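Local atomic coordinates of putative iron-regulated protein A (Parabacteroides distasonis ATCC 8503, PDB entry 4ECG), a protein that is an imelysin-like protein of the M75 peptidase family that binds calcium and is putatively an iron-regulated protein or metalloendopeptidase. Residues A[242-245]-A[246-250]; A[284-287]-A[288-291]. All coordinates share one frame; numbering follows the deposited sequence.

Interaction 1. Residues A[242-245]-A[246-250]; sequences ISNE and VGSAK. With CA (calcium ion), chain H.
Val246 N reaches back to Ile242 O at 2.9 Å with a nearly straight N-H (175°), and this helical bond opens one continuous run through helix 239-259. Gly247 N repeats the i to i+4 pattern on Ser243 O, and Ser248 N on Asn244 O. The turn then widens: Glu245 O accepts from Ala249 N and also from Lys250 N, both at 2.9 Å, the i+5 bond marking a pi-type turn at 246-250. Lys250 N comes nearly head-on to the carbonyl, whereas Ala249 N sits above its plane. Serine suits position 248: with OG turned beside its own backbone N (chi1 -49°), Ser248 OG donates to Asn244 O at 3.1 Å, so that this carbonyl is gripped twice. Ser248 O points onward and binds a calcium ion at 2.6 Å; three waters and Asp253 are further ligands. The Glu245 side chain bends at chi2 (83°), which brings OE1 to 3.5 Å from the methyl CB of Ala249, a residue small enough to lie under the carboxylate. Glu245 CG meets Lys250 CE at 4.0 Å, the two chains crossing at about a right angle. With an alanine in place of Glu245, the Ala249 methyl would probably lose the carboxylate above it and Lys250 CE the CG it rests against. On the buried side, Ile242 CD1 packs on Val246 CG2; both branched residues touch Asn291 of helix 284-300, and Val246 also reaches Cys365 of helix 355-377. Lys250 runs extended along the same side, and its NZ hydrogen-bonds Asn291, with weak, long pairings to Glu89 and Glu92. The chemistry divides: the turn widens where Ser248 O binds calcium, probably helping to present it, while a buried lysine probably has its charge eased by a polar partner and distant carboxylates.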
loop_
_atom_site.group_PDB
_atom_site.type_symbol
_atom_site.label_atom_id
_atom_site.label_comp_id
_atom_site.label_asym_id
_atom_site.label_seq_id
_atom_site.Cartn_x
_atom_site.Cartn_y
_atom_site.Cartn_z
ATOM N N ILE A 242 -1.506 -3.795 -7.928
ATOM C CA ILE A 242 -2.250 -2.908 -7.012
ATOM C C ILE A 242 -3.544 -2.349 -7.634
ATOM O O ILE A 242 -4.590 -2.341 -6.938
ATOM C CB ILE A 242 -1.378 -1.809 -6.392
ATOM C CG1 ILE A 242 -2.132 -1.151 -5.222
ATOM C CG2 ILE A 242 -0.980 -0.761 -7.415
ATOM C CD1 ILE A 242 -2.514 -2.076 -4.068
ATOM N N SER A 243 -3.527 -1.973 -8.935
ATOM C CA SER A 243 -4.793 -1.623 -9.606
ATOM C C SER A 243 -5.817 -2.738 -9.489
ATOM O O SER A 243 -6.996 -2.512 -9.189
ATOM C CB SER A 243 -4.590 -1.252 -11.072
ATOM O OG SER A 243 -4.064 -2.306 -11.839
ATOM N N ASN A 244 -5.370 -3.963 -9.737
ATOM C CA ASN A 244 -6.275 -5.085 -9.702
ATOM C C ASN A 244 -6.758 -5.399 -8.296
ATOM O O ASN A 244 -7.902 -5.814 -8.109
ATOM C CB ASN A 244 -5.585 -6.270 -10.313
ATOM C CG ASN A 244 -6.446 -7.478 -10.336
ATOM O OD1 ASN A 244 -7.451 -7.490 -11.005
ATOM N ND2 ASN A 244 -6.079 -8.490 -9.559
ATOM N N GLU A 245 -5.882 -5.240 -7.309
ATOM C CA GLU A 245 -6.208 -5.530 -5.906
ATOM C C GLU A 245 -7.184 -4.505 -5.327
ATOM O O GLU A 245 -8.135 -4.867 -4.615
ATOM C CB GLU A 245 -4.906 -5.590 -5.090
ATOM C CG GLU A 245 -5.008 -5.609 -3.555
ATOM C CD GLU A 245 -5.262 -6.982 -2.923
ATOM O OE1 GLU A 245 -5.497 -7.963 -3.696
ATOM O OE2 GLU A 245 -5.215 -7.064 -1.635
ATOM N N VAL A 246 -6.937 -3.224 -5.577
ATOM C CA VAL A 246 -7.896 -2.168 -5.134
ATOM C C VAL A 246 -9.314 -2.456 -5.680
ATOM O O VAL A 246 -10.287 -2.459 -4.949
ATOM C CB VAL A 246 -7.442 -0.748 -5.520
ATOM C CG1 VAL A 246 -8.518 0.264 -5.194
ATOM C CG2 VAL A 246 -6.146 -0.386 -4.822
ATOM N N GLY A 247 -9.415 -2.733 -6.967
ATOM C CA GLY A 247 -10.724 -2.939 -7.607
ATOM C C GLY A 247 -11.380 -4.257 -7.264
ATOM O O GLY A 247 -12.484 -4.271 -6.770
ATOM N N SER A 248 -10.686 -5.359 -7.477
ATOM C CA SER A 248 -11.258 -6.701 -7.188
ATOM C C SER A 248 -11.303 -7.133 -5.755
ATOM O O SER A 248 -12.162 -7.879 -5.438
ATOM C CB SER A 248 -10.476 -7.838 -7.867
ATOM O OG SER A 248 -10.300 -7.519 -9.191
ATOM N N ALA A 249 -10.349 -6.751 -4.923
ATOM C CA ALA A 249 -10.308 -7.204 -3.526
ATOM C C ALA A 249 -10.775 -6.150 -2.540
ATOM O O ALA A 249 -11.699 -6.402 -1.791
ATOM C CB ALA A 249 -8.899 -7.676 -3.139
ATOM N N LYS A 250 -10.109 -4.995 -2.487
ATOM C CA LYS A 250 -10.314 -4.085 -1.361
ATOM C C LYS A 250 -11.718 -3.446 -1.414
ATOM O O LYS A 250 -12.345 -3.238 -0.361
ATOM C CB LYS A 250 -9.249 -2.987 -1.317
ATOM C CG LYS A 250 -7.810 -3.448 -1.279
ATOM C CD LYS A 250 -6.861 -2.301 -0.979
ATOM C CE LYS A 250 -5.412 -2.787 -0.819
ATOM N NZ LYS A 250 -4.578 -1.628 -0.336
HETATM CA CA CA H . -12.469 -10.504 -5.531
HETATM O O HOH W 1 -11.768 -11.197 -7.777
HETATM O O HOH W 2 -9.809 -11.056 -5.082
HETATM O O HOH W 3 -12.295 -12.707 -4.392
#

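Interaction 2. Residues A[284-287]-A[288-291]; sequences SLDD and YKNN
Tyr288 lays its ring beneath the preceding turn of helix 284-300, and Ser284 O stands 3.1 Å above the ring plane, over its centre. Ser284 O also accepts Tyr288 N at 2.9 Å, so one oxygen meets both the amide and the ring face of one residue. CG of the tyrosine lies beside its own backbone N (chi1 -47°), a turn that swings the ring back along the helix until Tyr288 OH is 3.6 Å from Ser284 CB. Serine is small enough to lie there, and its OG bonds instead to Glu277 O. Leu285 CD2 approaches the ring obliquely, 4.0 Å from Tyr288 CD2, as an apolar neighbour. Asp286 and Lys289 run side by side and point the same way; the bend at chi3 (85°) turns Lys289 NZ toward Asp286 OD1, but only to 3.8 Å, a long salt bridge. Asp287 and Asn290 are joined through a water that donates to Asp287 OD1 and accepts from Asn290 ND2, each at 2.8 Å. Arg85 and Asn283 also hold Asp287 OD1, Ser278 holds its OD2, and Asn290 OD1 takes a bond from Gln90. Tyr288 packs on Ile251 of helix 239-259 and Ile341 of helix 324-343, while Asp287 and Asn290 face helix 71-89. Carboxylate and amide thus have partners in a buried turn, the aspartate's charge probably balanced in part by Arg85.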
loop_
_atom_site.group_PDB
_atom_site.type_symbol
_atom_site.label_atom_id
_atom_site.label_comp_id
_atom_site.label_asym_id
_atom_site.label_seq_id
_atom_site.Cartn_x
_atom_site.Cartn_y
_atom_site.Cartn_z
ATOM N N SER A 284 -10.138 4.142 4.876
ATOM C CA SER A 284 -10.144 3.179 3.776
ATOM C C SER A 284 -10.007 3.861 2.419
ATOM O O SER A 284 -9.113 3.509 1.609
ATOM C CB SER A 284 -11.398 2.333 3.833
ATOM O OG SER A 284 -11.684 2.034 5.198
ATOM N N LEU A 285 -10.877 4.835 2.182
ATOM C CA LEU A 285 -10.834 5.603 0.925
ATOM C C LEU A 285 -9.525 6.350 0.736
ATOM O O LEU A 285 -9.034 6.400 -0.373
ATOM C CB LEU A 285 -12.027 6.561 0.789
ATOM C CG LEU A 285 -13.395 5.848 0.701
ATOM C CD1 LEU A 285 -14.536 6.853 0.770
ATOM C CD2 LEU A 285 -13.476 4.939 -0.532
ATOM N N ASP A 286 -8.943 6.920 1.781
ATOM C CA ASP A 286 -7.589 7.521 1.636
ATOM C C ASP A 286 -6.575 6.425 1.226
ATOM O O ASP A 286 -5.739 6.629 0.329
ATOM C CB ASP A 286 -7.077 8.199 2.939
ATOM C CG ASP A 286 -7.695 9.558 3.197
ATOM O OD1 ASP A 286 -7.790 10.375 2.264
ATOM O OD2 ASP A 286 -8.053 9.809 4.369
ATOM N N ASP A 287 -6.661 5.252 1.850
ATOM C CA ASP A 287 -5.767 4.148 1.472
ATOM C C ASP A 287 -5.907 3.842 -0.008
ATOM O O ASP A 287 -4.918 3.811 -0.739
ATOM C CB ASP A 287 -6.055 2.885 2.260
ATOM C CG ASP A 287 -5.707 2.993 3.780
ATOM O OD1 ASP A 287 -5.068 3.979 4.227
ATOM O OD2 ASP A 287 -6.096 2.056 4.510
ATOM N N TYR A 288 -7.144 3.651 -0.467
ATOM C CA TYR A 288 -7.330 3.183 -1.832
ATOM C C TYR A 288 -6.849 4.204 -2.854
ATOM O O TYR A 288 -6.175 3.847 -3.816
ATOM C CB TYR A 288 -8.762 2.775 -2.132
ATOM C CG TYR A 288 -9.469 1.868 -1.119
ATOM C CD1 TYR A 288 -8.793 0.941 -0.366
ATOM C CD2 TYR A 288 -10.831 1.948 -0.964
ATOM C CE1 TYR A 288 -9.451 0.119 0.548
ATOM C CE2 TYR A 288 -11.502 1.125 -0.070
ATOM C CZ TYR A 288 -10.798 0.235 0.704
ATOM O OH TYR A 288 -11.482 -0.505 1.627
ATOM N N LYS A 289 -7.202 5.470 -2.642
ATOM C CA LYS A 289 -6.666 6.577 -3.402
ATOM C C LYS A 289 -5.144 6.566 -3.368
ATOM O O LYS A 289 -4.491 6.774 -4.417
ATOM C CB LYS A 289 -7.206 7.946 -2.867
ATOM C CG LYS A 289 -6.585 9.189 -3.494
ATOM C CD LYS A 289 -6.573 10.388 -2.545
ATOM C CE LYS A 289 -5.357 10.370 -1.635
ATOM N NZ LYS A 289 -5.447 11.404 -0.583
ATOM N N ASN A 290 -4.561 6.358 -2.178
ATOM C CA ASN A 290 -3.089 6.418 -2.112
ATOM C C ASN A 290 -2.442 5.256 -2.890
ATOM O O ASN A 290 -1.417 5.457 -3.542
ATOM C CB ASN A 290 -2.584 6.524 -0.681
ATOM C CG ASN A 290 -2.703 7.943 -0.129
ATOM O OD1 ASN A 290 -2.356 8.927 -0.820
ATOM N ND2 ASN A 290 -3.111 8.053 1.152
ATOM N N ASN A 291 -3.052 4.075 -2.841
ATOM C CA ASN A 291 -2.621 2.986 -3.688
ATOM C C ASN A 291 -2.595 3.319 -5.203
ATOM O O ASN A 291 -1.732 2.840 -5.952
ATOM C CB ASN A 291 -3.549 1.805 -3.538
ATOM C CG ASN A 291 -3.539 1.175 -2.161
ATOM O OD1 ASN A 291 -4.545 0.569 -1.766
ATOM N ND2 ASN A 291 -2.420 1.290 -1.431
HETATM O O HOH W 4 -3.612 6.191 3.249
#

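How the interactions relate
Following the chain from its N terminus, interaction 1 comes first, on helix 239-259, and is complete before interaction 2 begins on helix 284-300. Each closes only a helical turn within itself, so they lie in series and neither nest nor cross; their centres are about 11 Å apart. The two helices nevertheless meet directly: Lys250 NZ and Asn291 OD1 are 2.6 Å apart, a probable hydrogen bond, and Ile242 CG1 packs on Asn291 CB at 3.7 Å. Asn291 ND2 also donates to Glu89 O, linking the pair to the end of helix 71-89 and the loop after it, where Glu92 binds a calcium ion.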